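Local atomic coordinates of lectin (Lotus tetragonolobus, PDB entry 2EIG), a protein that probably binds carbohydrates, L-fucosyl sugars in particular, as a tetrameric seed lectin that holds a manganese and a calcium ion. Residues R38-A43 with N96-Y101; F66-S71 with D80-F85; G103-S108 with N112-V117; A116-S121 with N141-L146; I136-N141 with Q188-K193. All coordinates share one frame; numbering follows the deposited sequence.

In the fold
Contact 1 starts on strand 39-50 and closes a long loop at residues 96-101. Contact 2 is nested inside that loop and ties strand 61-72 of the back sheet to strand 81-88 of the front sheet. Contact 3 follows in series. It closes the short turn between residues 103-108 and 112-117, at the entrance to strand 115-120. Contact 4 begins where contact 3 ends, sharing Ala116 and Val117, and brings strand 115-120 to loop 141-146 beside the manganese. Contact 5 opens at strand 135-140 before contact 4 closes, so the two cross and share Asn141. It then reaches residues 188-193 and joins the two sheets again, near the edges of both.

Contact 1: residues R38-A43 with N96-Y101; sequences RTTSHA and NSQGGY
Thr40 OG1 is held by two waters, each of which leads to the loop 96-101. Water 2 lies 2.8 Å from Thr40 OG1 and donates to Ser97 OG. Water 3 lies 2.9 Å from Thr40 OG1 and donates to Gln98 OE1 at 2.8 Å. The threonine hydroxyl is placed for this by its first torsion (chi1 -55°), which sets OG1 opposite the carbonyl carbon and beside the backbone N. A third water joins the two backbones. Water 1 donates to Thr39 O at 2.9 Å and accepts from Gly99 N at 2.7 Å. No hydrogen bond runs directly between the segments, so water carries the polar part of the contact.

Residues 39-43 begin a strand of the curved front sheet of the legume lectin sandwich. Residues 96-101 belong to the long loop between strands 81-88 and 115-120. The nearest side-chain atom of Gln98 is about 12 Å from the calcium ion.

Most direct touches are between Arg38 and Gln98 at the surface. Their side chains cross at about a right angle. Gln98 OE1 rests against Arg38 CB at 3.6 Å, and Gln98 NE2 comes within 3.8 Å of Arg38 NH1. The guanidinium and amide planes stand 86° apart, so the two groups do not stack. Gln98 CG also nears Thr40 OG1. The arginine also makes a cation-pi contact with Trp209. Gly99 O is hydrogen-bonded to Thr207 OG1.

Contact 2: residues F66-S71 with D80-F85; sequences FSFIVS and DGVVFF
Different first torsions let Phe66 and Phe84 meet between two strands. Phe66 has CG between its backbone N and carbonyl carbon (chi1 51°), which brings the far end of the ring to the other strand. Phe84 has CG opposite the backbone N (chi1 175°), and its ring leads away while CB stays in the contact. The setting is the core of the legume lectin beta sandwich. Strand 61-72 belongs to the back sheet and strand 81-88 to the front sheet.

The two strand segments run nearly antiparallel, at 161°, with axes 9.1 Å apart. That spacing is filled by side chains, and no hydrogen bond crosses it. All five touching residues are buried and apolar. Val82 points into the gap between Phe68 and Val70. One of its methyls, CG1, meets Phe68 CD1 at 4.4 Å. The same methyl meets Val70 CG1 at 4.3 Å. Within its own strand, Val70 CG1 also lies at the edge of the Phe68 ring, in its plane.

Phe204 meets the Phe66 ring edge-to-face, and Phe119 meets the ring of Phe68. At the start of strand 81-88, Asp80 follows a cis peptide bond, a feature known from other legume lectins. Asp80 and Gly81 form a classic beta bulge opposite Thr207.

The closest approach is at the phenylalanine pair, where Phe84 CB sits 3.7 Å from both CE2 and CZ of Phe66.

Contact 3: residues G103-S108 with N112-V117; sequences GITDSS and NQFVAV
The Phe114 ring carries Ile104 CG1 over one face, 4.1 Å above the plane and offset toward the rim. A first torsion of 58°, with CG1 between backbone N and carbonyl carbon, places it there. At the ring's edge, in the plane, is the backbone N of Ala116. Ile104 CD1 continues past the ring, meeting Phe114 CE1 at 3.6 Å and Ala116 CB at 3.8 Å. Thr105 OG1 approaches the ring obliquely, 3.4 Å from Phe114 CE2. This hydroxyl is buried, with no polar partner in the model.

The second flat group is the amide of Asn112, which grips both backbone polar atoms of Asp106. Asn112 ND2 donates to Asp106 O at 2.9 Å in a nearly straight bond (178°), and the acceptor lies in the amide plane. Asp106 N donates to Asn112 OD1, also at 2.9 Å, from 37° out of the carbonyl plane. Water 4 donates to that OD1 at 2.6 Å. The paired bonds fix the amide's rotation.

Asp106 OD2 accepts from Ser108 N, making an Asx turn. Ser110 of a second subunit packs on Thr105 and Asn112. These contacts close the loop that leads into strand 115-120 of the front sheet, in the legume lectin fold.

Contact 4: residues A116-S121 with N141-L146; sequences AVEFDS and NSIMSL. With MN (manganese (II) ion), chain F; CA (calcium ion), chain G.
Strand 115-120 runs past the irregular loop 141-146, with Glu118 and Ser145 the nearest pair at 8.5 Å between CA atoms, and no hydrogen bond passes directly between them. Glu118 and Ser145 approach through their side chains, Glu118 OE2 lying 3.5 Å from Ser145 OG. The hydroxyl's close carboxylate partner is instead Asp139, to which it is hydrogen-bonded.

Two waters on the manganese complete the link. Water 5 donates to Glu118 OE1 at 2.6 Å and to Ile143 O at 2.7 Å, so it ties the strand to the loop. Water 6 donates to Ser145 OG, also at 2.6 Å. The loop therefore orients the metal-bound waters as a second shell, without binding the metal itself. Within the loop, Met144 N donates to Ser142 OG in an ST turn.

The glutamate chain is extended beyond CG, which carries OE2 out to the manganese at 2.2 Å. Asp120, with CG opposite the backbone N (chi1 -175°), gives OD1 to both metals. It lies 2.2 Å from the manganese and 2.5 Å from the calcium, and OD2 binds the calcium as well. Asp127 and His135 complete the six ligands of the manganese. Calcium is also held by two waters, by the backbone O of His122, and by Asn124 and Asp127. This paired manganese and calcium site, in which Asp120 and Asp127 each serve both ions, is the hallmark of legume lectins.

Contact 5: residues I136-N141 with Q188-K193; sequences IGIDVN and QEIDLK
Apolar contact dominates, with Ile138 and Val140 on one side and Gln188 and Ile190 on the other. Ile190 CD1 rests on two methyls of strand 135-140. It is 3.6 Å from Val140 CG2 and 3.7 Å from Ile138 CG2. The first torsion of Ile190 (chi1 -47°) puts CG1 opposite the carbonyl carbon, and the extended second torsion then carries CD1 across the gap. Val140 and Ile190 run alongside each other in opposite directions, whereas Ile138 meets Ile190 at a slant.

Gln188 takes part through its aliphatic base. Its CB touches Ile138 CG2 at 3.8 Å, and its chain bends at chi2 (53°), so the amide leads away from the contact. All four touching residues are buried.

The polar bonds lie within or outside the two segments, not across them. Asp191 is the N-cap of helix 192-195, where OD2 accepts from Lys193 N at 3.2 Å. The bond angle at the hydrogen is 139°. Tyr165 OH bonds both Ile190 O and Leu192 N.

The contact joins the two sheets of the sandwich near their edge. Strand 135-140 lies in the front sheet between strands 115-120 and 147-150, and strand 183-189 lies beside strand 171-178 in the back sheet. Leu172 packs on both Ile138 and Ile190, and Val115 on Ile190. At the outer side, Glu189 N is hydrogen-bonded to Glu189 OE2 of a second subunit, whose Leu146 packs on Val140.

Contact 1: residues R38-A43 with N96-Y101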
# COMPACT_ATOMS: atom_id res chain seq x y z
N ARG A 38 29.86 17.84 -17.84
CA ARG A 38 29.18 16.68 -17.29
C ARG A 38 29.80 16.32 -15.96
O ARG A 38 31.03 16.15 -15.82
CB ARG A 38 29.32 15.47 -18.21
CG ARG A 38 28.72 15.71 -19.61
CD ARG A 38 29.01 14.56 -20.51
NE ARG A 38 28.37 14.77 -21.81
CZ ARG A 38 28.54 13.99 -22.88
NH1 ARG A 38 29.35 12.94 -22.82
NH2 ARG A 38 27.88 14.26 -24.02
N THR A 39 28.96 16.18 -14.96
CA THR A 39 29.48 15.67 -13.71
C THR A 39 28.63 14.51 -13.25
O THR A 39 27.49 14.41 -13.59
CB THR A 39 29.54 16.76 -12.60
OG1 THR A 39 28.21 17.22 -12.33
CG2 THR A 39 30.47 17.92 -13.01
N THR A 40 29.26 13.65 -12.48
CA THR A 40 28.56 12.68 -11.67
C THR A 40 29.19 12.77 -10.32
O THR A 40 30.40 12.79 -10.22
CB THR A 40 28.74 11.26 -12.21
OG1 THR A 40 28.33 11.26 -13.58
CG2 THR A 40 27.91 10.25 -11.37
N SER A 41 28.34 12.76 -9.29
CA SER A 41 28.72 12.86 -7.90
C SER A 41 27.91 11.88 -7.08
O SER A 41 26.68 11.85 -7.19
CB SER A 41 28.32 14.26 -7.38
OG SER A 41 28.98 15.26 -8.14
N HIS A 42 28.61 11.17 -6.21
CA HIS A 42 28.04 10.33 -5.18
C HIS A 42 28.55 10.83 -3.84
O HIS A 42 29.70 11.21 -3.73
CB HIS A 42 28.53 8.90 -5.37
CG HIS A 42 27.71 8.14 -6.35
ND1 HIS A 42 27.59 6.77 -6.31
CD2 HIS A 42 26.88 8.58 -7.32
CE1 HIS A 42 26.76 6.39 -7.26
NE2 HIS A 42 26.31 7.47 -7.89
N ALA A 43 27.69 10.86 -2.85
CA ALA A 43 28.10 11.17 -1.48
C ALA A 43 27.33 10.17 -0.64
O ALA A 43 26.08 10.23 -0.54
CB ALA A 43 27.74 12.60 -1.10
N ASN A 96 28.04 4.12 -17.83
CA ASN A 96 26.84 4.57 -18.60
C ASN A 96 25.69 5.21 -17.79
O ASN A 96 24.49 5.14 -18.15
CB ASN A 96 26.30 3.42 -19.47
CG ASN A 96 27.40 2.49 -19.94
OD1 ASN A 96 27.51 1.36 -19.46
ND2 ASN A 96 28.23 2.96 -20.84
N SER A 97 26.07 5.86 -16.68
CA SER A 97 25.12 6.51 -15.78
C SER A 97 25.10 8.06 -15.85
O SER A 97 24.50 8.71 -15.01
CB SER A 97 25.37 6.03 -14.36
OG SER A 97 26.69 6.35 -13.91
N GLN A 98 25.76 8.64 -16.86
CA GLN A 98 25.81 10.10 -17.00
C GLN A 98 24.46 10.72 -17.26
O GLN A 98 23.50 10.02 -17.66
CB GLN A 98 26.84 10.54 -18.05
CG GLN A 98 28.29 10.34 -17.59
CD GLN A 98 29.26 10.99 -18.54
OE1 GLN A 98 30.01 11.92 -18.16
NE2 GLN A 98 29.19 10.58 -19.81
N GLY A 99 24.37 12.03 -17.04
CA GLY A 99 23.19 12.80 -17.46
C GLY A 99 21.91 12.31 -16.78
O GLY A 99 21.81 12.22 -15.53
N GLY A 100 20.93 11.99 -17.61
CA GLY A 100 19.60 11.65 -17.14
C GLY A 100 19.51 10.32 -16.39
O GLY A 100 18.46 10.04 -15.79
N TYR A 101 20.58 9.52 -16.48
CA TYR A 101 20.71 8.25 -15.72
C TYR A 101 21.13 8.46 -14.27
O TYR A 101 21.20 7.51 -13.50
CB TYR A 101 21.62 7.28 -16.43
CG TYR A 101 21.06 6.88 -17.76
CD1 TYR A 101 19.92 6.03 -17.83
CD2 TYR A 101 21.60 7.39 -18.96
CE1 TYR A 101 19.34 5.70 -19.05
CE2 TYR A 101 21.02 7.05 -20.20
CZ TYR A 101 19.90 6.20 -20.23
OH TYR A 101 19.29 5.81 -21.43
O HOH W 1 26.59 13.30 -16.06
O HOH W 2 28.30 8.63 -14.39
O HOH W 3 30.11 12.53 -15.41

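Contact 2: residues F66-S71 with D80-F85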
# COMPACT_ATOMS: atom_id res chain seq x y z
N PHE A 66 16.57 15.69 4.55
CA PHE A 66 17.67 16.50 4.04
C PHE A 66 17.16 17.79 3.42
O PHE A 66 16.11 17.81 2.79
CB PHE A 66 18.57 15.72 3.06
CG PHE A 66 17.83 15.02 1.95
CD1 PHE A 66 17.62 15.66 0.74
CD2 PHE A 66 17.36 13.71 2.12
CE1 PHE A 66 16.96 15.02 -0.31
CE2 PHE A 66 16.70 13.08 1.09
CZ PHE A 66 16.49 13.71 -0.11
N SER A 67 17.90 18.88 3.66
CA SER A 67 17.62 20.17 3.07
C SER A 67 18.59 20.31 1.94
O SER A 67 19.76 20.00 2.10
CB SER A 67 17.94 21.32 4.05
OG SER A 67 16.86 21.40 4.95
N PHE A 68 18.10 20.84 0.83
CA PHE A 68 18.93 21.01 -0.35
C PHE A 68 18.37 22.16 -1.19
O PHE A 68 17.22 22.55 -1.05
CB PHE A 68 19.02 19.71 -1.15
CG PHE A 68 17.75 19.36 -1.87
CD1 PHE A 68 17.57 19.74 -3.22
CD2 PHE A 68 16.73 18.67 -1.21
CE1 PHE A 68 16.37 19.44 -3.90
CE2 PHE A 68 15.49 18.33 -1.89
CZ PHE A 68 15.34 18.74 -3.24
N ILE A 69 19.21 22.71 -2.04
CA ILE A 69 18.72 23.64 -3.03
C ILE A 69 19.38 23.25 -4.38
O ILE A 69 20.56 22.92 -4.42
CB ILE A 69 19.07 25.10 -2.66
CG1 ILE A 69 18.19 25.66 -1.51
CG2 ILE A 69 18.87 25.91 -3.82
CD1 ILE A 69 18.52 27.19 -0.85
N VAL A 70 18.59 23.28 -5.45
CA VAL A 70 19.13 23.22 -6.82
C VAL A 70 19.12 24.60 -7.44
O VAL A 70 18.16 25.37 -7.26
CB VAL A 70 18.41 22.14 -7.72
CG1 VAL A 70 18.43 20.78 -7.00
CG2 VAL A 70 16.97 22.54 -8.07
N SER A 71 20.20 24.93 -8.14
CA SER A 71 20.40 26.29 -8.65
C SER A 71 20.81 26.28 -10.08
O SER A 71 21.66 25.48 -10.49
CB SER A 71 21.45 27.03 -7.82
OG SER A 71 21.01 27.10 -6.50
N ASP A 80 20.97 17.43 -14.08
CA ASP A 80 19.91 16.46 -14.39
C ASP A 80 19.09 16.11 -13.19
O ASP A 80 17.95 15.73 -13.29
CB ASP A 80 20.54 15.19 -14.98
CG ASP A 80 20.57 15.21 -16.49
OD1 ASP A 80 19.53 14.85 -17.05
OD2 ASP A 80 21.63 15.59 -17.08
N GLY A 81 19.68 16.16 -12.02
CA GLY A 81 18.91 15.99 -10.82
C GLY A 81 19.82 15.49 -9.76
O GLY A 81 20.99 15.28 -10.02
N VAL A 82 19.26 15.34 -8.57
CA VAL A 82 19.95 14.73 -7.45
C VAL A 82 18.96 13.70 -6.86
O VAL A 82 17.74 13.92 -6.83
CB VAL A 82 20.42 15.80 -6.38
CG1 VAL A 82 19.27 16.72 -5.92
CG2 VAL A 82 21.10 15.11 -5.13
N VAL A 83 19.49 12.57 -6.44
CA VAL A 83 18.68 11.55 -5.80
C VAL A 83 19.19 11.18 -4.44
O VAL A 83 20.38 11.22 -4.22
CB VAL A 83 18.54 10.30 -6.71
CG1 VAL A 83 18.34 10.78 -8.17
CG2 VAL A 83 19.74 9.33 -6.56
N PHE A 84 18.27 10.84 -3.53
CA PHE A 84 18.56 10.01 -2.41
C PHE A 84 18.36 8.54 -2.82
O PHE A 84 17.34 8.17 -3.40
CB PHE A 84 17.66 10.32 -1.19
CG PHE A 84 17.90 9.36 -0.04
CD1 PHE A 84 19.00 9.54 0.81
CD2 PHE A 84 17.10 8.24 0.12
CE1 PHE A 84 19.25 8.64 1.83
CE2 PHE A 84 17.32 7.35 1.13
CZ PHE A 84 18.39 7.54 2.02
N PHE A 85 19.34 7.71 -2.52
CA PHE A 85 19.33 6.32 -2.94
C PHE A 85 19.98 5.32 -1.96
O PHE A 85 20.90 5.66 -1.19
CB PHE A 85 19.87 6.12 -4.38
CG PHE A 85 21.40 6.09 -4.53
CD1 PHE A 85 22.01 4.96 -5.00
CD2 PHE A 85 22.18 7.23 -4.31
CE1 PHE A 85 23.41 4.90 -5.23
CE2 PHE A 85 23.61 7.19 -4.50
CZ PHE A 85 24.21 6.03 -4.98

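Contact 3: residues G103-S108 with N112-V117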
# COMPACT_ATOMS: atom_id res chain seq x y z
N GLY A 103 23.57 8.96 -12.32
CA GLY A 103 24.67 8.31 -11.64
C GLY A 103 24.22 7.05 -10.91
O GLY A 103 24.96 6.51 -10.10
N ILE A 104 23.01 6.59 -11.19
CA ILE A 104 22.46 5.39 -10.50
C ILE A 104 22.14 4.23 -11.45
O ILE A 104 22.08 3.08 -11.05
CB ILE A 104 21.22 5.70 -9.62
CG1 ILE A 104 20.07 6.33 -10.45
CG2 ILE A 104 21.64 6.58 -8.38
CD1 ILE A 104 18.84 6.75 -9.67
N THR A 105 21.94 4.54 -12.71
CA THR A 105 21.55 3.52 -13.68
C THR A 105 22.65 3.42 -14.72
O THR A 105 22.97 4.40 -15.36
CB THR A 105 20.21 3.92 -14.35
OG1 THR A 105 19.15 3.74 -13.39
CG2 THR A 105 19.91 3.06 -15.61
N ASP A 106 23.19 2.22 -14.89
CA ASP A 106 23.95 1.85 -16.06
C ASP A 106 22.94 1.64 -17.21
O ASP A 106 22.16 0.67 -17.19
CB ASP A 106 24.69 0.55 -15.77
CG ASP A 106 25.51 0.04 -16.96
OD1 ASP A 106 26.36 -0.82 -16.72
OD2 ASP A 106 25.33 0.48 -18.12
N SER A 107 22.98 2.53 -18.19
CA SER A 107 22.02 2.56 -19.27
C SER A 107 22.11 1.35 -20.20
O SER A 107 21.15 1.08 -20.92
CB SER A 107 22.14 3.86 -20.11
OG SER A 107 23.30 3.84 -20.91
N SER A 108 23.23 0.62 -20.12
CA SER A 108 23.45 -0.55 -20.99
C SER A 108 23.23 -1.87 -20.25
O SER A 108 23.81 -2.86 -20.61
CB SER A 108 24.88 -0.56 -21.53
OG SER A 108 25.18 0.59 -22.27
N ASN A 112 20.48 -3.19 -13.01
CA ASN A 112 20.48 -2.08 -12.06
C ASN A 112 19.66 -2.35 -10.84
O ASN A 112 18.53 -2.79 -10.94
CB ASN A 112 20.06 -0.78 -12.70
CG ASN A 112 21.02 -0.34 -13.77
OD1 ASN A 112 22.20 -0.10 -13.50
ND2 ASN A 112 20.51 -0.20 -14.99
N GLN A 113 20.26 -2.11 -9.69
CA GLN A 113 19.64 -2.51 -8.46
C GLN A 113 19.76 -1.37 -7.43
O GLN A 113 20.85 -1.02 -7.01
CB GLN A 113 20.34 -3.77 -7.97
CG GLN A 113 19.52 -4.45 -6.94
CD GLN A 113 20.18 -5.67 -6.40
OE1 GLN A 113 21.19 -6.13 -6.92
NE2 GLN A 113 19.61 -6.23 -5.36
N PHE A 114 18.65 -0.77 -7.07
CA PHE A 114 18.69 0.42 -6.19
C PHE A 114 17.29 0.86 -5.92
O PHE A 114 16.33 0.52 -6.64
CB PHE A 114 19.50 1.61 -6.82
CG PHE A 114 18.85 2.18 -8.06
CD1 PHE A 114 17.82 3.11 -7.94
CD2 PHE A 114 19.20 1.71 -9.31
CE1 PHE A 114 17.16 3.57 -9.06
CE2 PHE A 114 18.54 2.15 -10.45
CZ PHE A 114 17.53 3.07 -10.34
N VAL A 115 17.17 1.64 -4.87
CA VAL A 115 15.92 2.31 -4.57
C VAL A 115 16.35 3.77 -4.48
O VAL A 115 17.35 4.09 -3.82
CB VAL A 115 15.24 1.78 -3.27
CG1 VAL A 115 14.07 2.64 -2.88
CG2 VAL A 115 14.74 0.32 -3.44
N ALA A 116 15.65 4.63 -5.20
CA ALA A 116 15.99 6.03 -5.20
C ALA A 116 14.74 6.92 -5.14
O ALA A 116 13.67 6.54 -5.60
CB ALA A 116 16.83 6.35 -6.45
N VAL A 117 14.89 8.07 -4.48
CA VAL A 117 14.01 9.19 -4.58
C VAL A 117 14.77 10.29 -5.35
O VAL A 117 15.78 10.85 -4.88
CB VAL A 117 13.55 9.70 -3.18
CG1 VAL A 117 12.59 10.93 -3.34
CG2 VAL A 117 12.87 8.53 -2.34
O HOH W 4 23.44 -0.12 -11.18

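Contact 4: residues A116-S121 with N141-L146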
# COMPACT_ATOMS: atom_id res chain seq x y z
N ALA A 116 15.65 4.63 -5.20
CA ALA A 116 15.99 6.03 -5.20
C ALA A 116 14.74 6.92 -5.14
O ALA A 116 13.67 6.54 -5.60
CB ALA A 116 16.83 6.35 -6.45
N VAL A 117 14.89 8.07 -4.48
CA VAL A 117 14.01 9.19 -4.58
C VAL A 117 14.77 10.29 -5.35
O VAL A 117 15.78 10.85 -4.88
CB VAL A 117 13.55 9.70 -3.18
CG1 VAL A 117 12.59 10.93 -3.34
CG2 VAL A 117 12.87 8.53 -2.34
N GLU A 118 14.28 10.58 -6.55
CA GLU A 118 14.96 11.47 -7.46
C GLU A 118 14.26 12.80 -7.49
O GLU A 118 13.05 12.92 -7.36
CB GLU A 118 15.05 10.90 -8.90
CG GLU A 118 13.66 10.76 -9.52
CD GLU A 118 13.69 10.42 -11.00
OE1 GLU A 118 14.41 9.53 -11.43
OE2 GLU A 118 12.93 11.07 -11.71
N PHE A 119 15.06 13.82 -7.72
CA PHE A 119 14.58 15.17 -7.83
C PHE A 119 15.18 15.45 -9.19
O PHE A 119 16.35 15.74 -9.34
CB PHE A 119 15.17 16.05 -6.72
CG PHE A 119 14.69 15.70 -5.34
CD1 PHE A 119 15.38 14.79 -4.55
CD2 PHE A 119 13.51 16.28 -4.83
CE1 PHE A 119 14.94 14.46 -3.26
CE2 PHE A 119 13.07 15.96 -3.55
CZ PHE A 119 13.77 15.05 -2.75
N ASP A 120 14.35 15.33 -10.20
CA ASP A 120 14.79 15.27 -11.55
C ASP A 120 14.38 16.60 -12.19
O ASP A 120 13.20 16.95 -12.22
CB ASP A 120 14.08 14.08 -12.23
CG ASP A 120 14.53 13.82 -13.64
OD1 ASP A 120 14.35 12.69 -14.13
OD2 ASP A 120 15.05 14.72 -14.32
N SER A 121 15.37 17.34 -12.69
CA SER A 121 15.16 18.71 -13.17
C SER A 121 15.00 18.76 -14.69
O SER A 121 14.93 19.82 -15.25
CB SER A 121 16.36 19.55 -12.77
OG SER A 121 17.57 18.95 -13.21
N ASN A 141 15.18 0.10 -9.39
CA ASN A 141 15.90 -0.66 -10.40
C ASN A 141 15.83 -0.01 -11.78
O ASN A 141 16.45 -0.47 -12.71
CB ASN A 141 15.35 -2.12 -10.51
CG ASN A 141 15.48 -2.89 -9.23
OD1 ASN A 141 14.90 -3.99 -9.06
ND2 ASN A 141 16.25 -2.34 -8.30
N SER A 142 14.99 0.99 -11.95
CA SER A 142 14.84 1.60 -13.26
C SER A 142 14.90 3.13 -13.14
O SER A 142 14.58 3.66 -12.08
CB SER A 142 13.48 1.14 -13.80
OG SER A 142 13.16 1.85 -14.97
N ILE A 143 15.31 3.80 -14.21
CA ILE A 143 15.30 5.27 -14.32
C ILE A 143 13.88 5.77 -14.58
O ILE A 143 13.57 6.95 -14.38
CB ILE A 143 16.29 5.79 -15.44
CG1 ILE A 143 16.81 7.20 -15.14
CG2 ILE A 143 15.62 5.71 -16.89
CD1 ILE A 143 17.42 7.42 -13.68
N MET A 144 12.99 4.88 -15.01
CA MET A 144 11.60 5.27 -15.11
C MET A 144 10.91 5.09 -13.79
O MET A 144 10.76 3.96 -13.30
CB MET A 144 10.83 4.49 -16.18
CG MET A 144 11.25 4.84 -17.51
SD MET A 144 11.54 3.32 -18.43
CE MET A 144 13.12 2.84 -17.71
N SER A 145 10.46 6.20 -13.24
CA SER A 145 9.91 6.20 -11.91
C SER A 145 8.66 5.33 -11.81
O SER A 145 7.85 5.27 -12.75
CB SER A 145 9.61 7.62 -11.49
OG SER A 145 10.84 8.32 -11.49
N LEU A 146 8.53 4.61 -10.70
CA LEU A 146 7.33 3.81 -10.43
C LEU A 146 6.15 4.73 -10.13
O LEU A 146 4.99 4.42 -10.42
CB LEU A 146 7.54 2.92 -9.20
CG LEU A 146 8.61 1.85 -9.31
CD1 LEU A 146 8.48 0.90 -8.12
CD2 LEU A 146 8.40 1.15 -10.61
MN MN F . 12.77 11.15 -13.89
CA CA G . 15.48 13.22 -16.24
O HOH W 5 14.25 9.56 -14.03
O HOH W 6 11.09 9.71 -13.67
O HOH W 7 16.21 11.12 -15.72
O HOH W 8 17.60 14.10 -15.74

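Contact 5: residues I136-N141 with Q188-K193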
# COMPACT_ATOMS: atom_id res chain seq x y z
N ILE A 136 9.46 14.83 -8.88
CA ILE A 136 10.02 14.08 -7.78
C ILE A 136 9.54 12.66 -8.07
O ILE A 136 8.34 12.46 -8.26
CB ILE A 136 9.55 14.63 -6.40
CG1 ILE A 136 10.12 16.03 -6.14
CG2 ILE A 136 10.00 13.68 -5.24
CD1 ILE A 136 9.07 17.03 -5.45
N GLY A 137 10.47 11.70 -8.16
CA GLY A 137 10.08 10.33 -8.44
C GLY A 137 10.61 9.30 -7.47
O GLY A 137 11.65 9.51 -6.85
N ILE A 138 9.87 8.18 -7.33
CA ILE A 138 10.41 6.97 -6.68
C ILE A 138 10.81 5.92 -7.69
O ILE A 138 9.99 5.50 -8.52
CB ILE A 138 9.49 6.43 -5.62
CG1 ILE A 138 9.38 7.50 -4.51
CG2 ILE A 138 10.06 5.12 -5.07
CD1 ILE A 138 8.25 7.30 -3.55
N ASP A 139 12.11 5.59 -7.69
CA ASP A 139 12.75 4.71 -8.64
C ASP A 139 13.17 3.40 -7.97
O ASP A 139 13.88 3.41 -6.93
CB ASP A 139 14.03 5.33 -9.20
CG ASP A 139 13.82 6.68 -9.79
OD1 ASP A 139 14.85 7.32 -10.00
OD2 ASP A 139 12.65 7.09 -10.03
N VAL A 140 12.80 2.29 -8.58
CA VAL A 140 13.31 1.00 -8.15
C VAL A 140 13.86 0.25 -9.36
O VAL A 140 13.10 -0.10 -10.26
CB VAL A 140 12.26 0.17 -7.42
CG1 VAL A 140 12.89 -1.16 -6.89
CG2 VAL A 140 11.63 0.98 -6.34
N ASN A 141 15.18 0.10 -9.39
CA ASN A 141 15.90 -0.66 -10.40
C ASN A 141 15.83 -0.01 -11.78
O ASN A 141 16.45 -0.47 -12.71
CB ASN A 141 15.35 -2.12 -10.51
CG ASN A 141 15.48 -2.89 -9.23
OD1 ASN A 141 14.90 -3.99 -9.06
ND2 ASN A 141 16.25 -2.34 -8.30
N GLN A 188 5.40 4.84 -2.41
CA GLN A 188 5.49 3.61 -3.17
C GLN A 188 5.74 2.43 -2.27
O GLN A 188 6.64 2.44 -1.43
CB GLN A 188 6.60 3.68 -4.21
CG GLN A 188 6.55 2.58 -5.28
CD GLN A 188 5.18 2.47 -5.99
OE1 GLN A 188 4.82 3.29 -6.84
NE2 GLN A 188 4.43 1.44 -5.63
N GLU A 189 4.96 1.37 -2.49
CA GLU A 189 5.26 0.13 -1.84
C GLU A 189 6.55 -0.46 -2.40
O GLU A 189 6.66 -0.67 -3.60
CB GLU A 189 4.11 -0.83 -2.00
CG GLU A 189 4.26 -1.99 -1.06
CD GLU A 189 4.15 -3.28 -1.79
OE1 GLU A 189 3.24 -3.35 -2.67
OE2 GLU A 189 4.95 -4.20 -1.47
N ILE A 190 7.52 -0.74 -1.52
CA ILE A 190 8.78 -1.37 -1.96
C ILE A 190 9.24 -2.35 -0.88
O ILE A 190 9.46 -1.93 0.27
CB ILE A 190 9.94 -0.33 -2.17
CG1 ILE A 190 9.48 0.86 -2.97
CG2 ILE A 190 11.19 -1.00 -2.83
CD1 ILE A 190 10.52 1.98 -3.11
N ASP A 191 9.39 -3.62 -1.22
CA ASP A 191 10.03 -4.55 -0.31
C ASP A 191 11.54 -4.46 -0.47
O ASP A 191 12.08 -5.01 -1.43
CB ASP A 191 9.57 -6.00 -0.56
CG ASP A 191 9.82 -6.92 0.66
OD1 ASP A 191 8.97 -7.82 0.88
OD2 ASP A 191 10.83 -6.74 1.39
N LEU A 192 12.22 -3.76 0.45
CA LEU A 192 13.68 -3.58 0.39
C LEU A 192 14.40 -4.89 0.31
O LEU A 192 15.42 -5.00 -0.33
CB LEU A 192 14.22 -2.79 1.59
CG LEU A 192 13.86 -1.33 1.69
CD1 LEU A 192 14.62 -0.61 2.83
CD2 LEU A 192 14.01 -0.60 0.34
N LYS A 193 13.85 -5.92 0.95
CA LYS A 193 14.53 -7.23 0.99
C LYS A 193 14.37 -7.96 -0.34
O LYS A 193 15.15 -8.86 -0.59
CB LYS A 193 14.05 -8.08 2.18
CG LYS A 193 14.79 -9.39 2.44
CD LYS A 193 14.11 -10.25 3.53
CE LYS A 193 14.91 -11.56 3.75
NZ LYS A 193 14.09 -12.85 3.80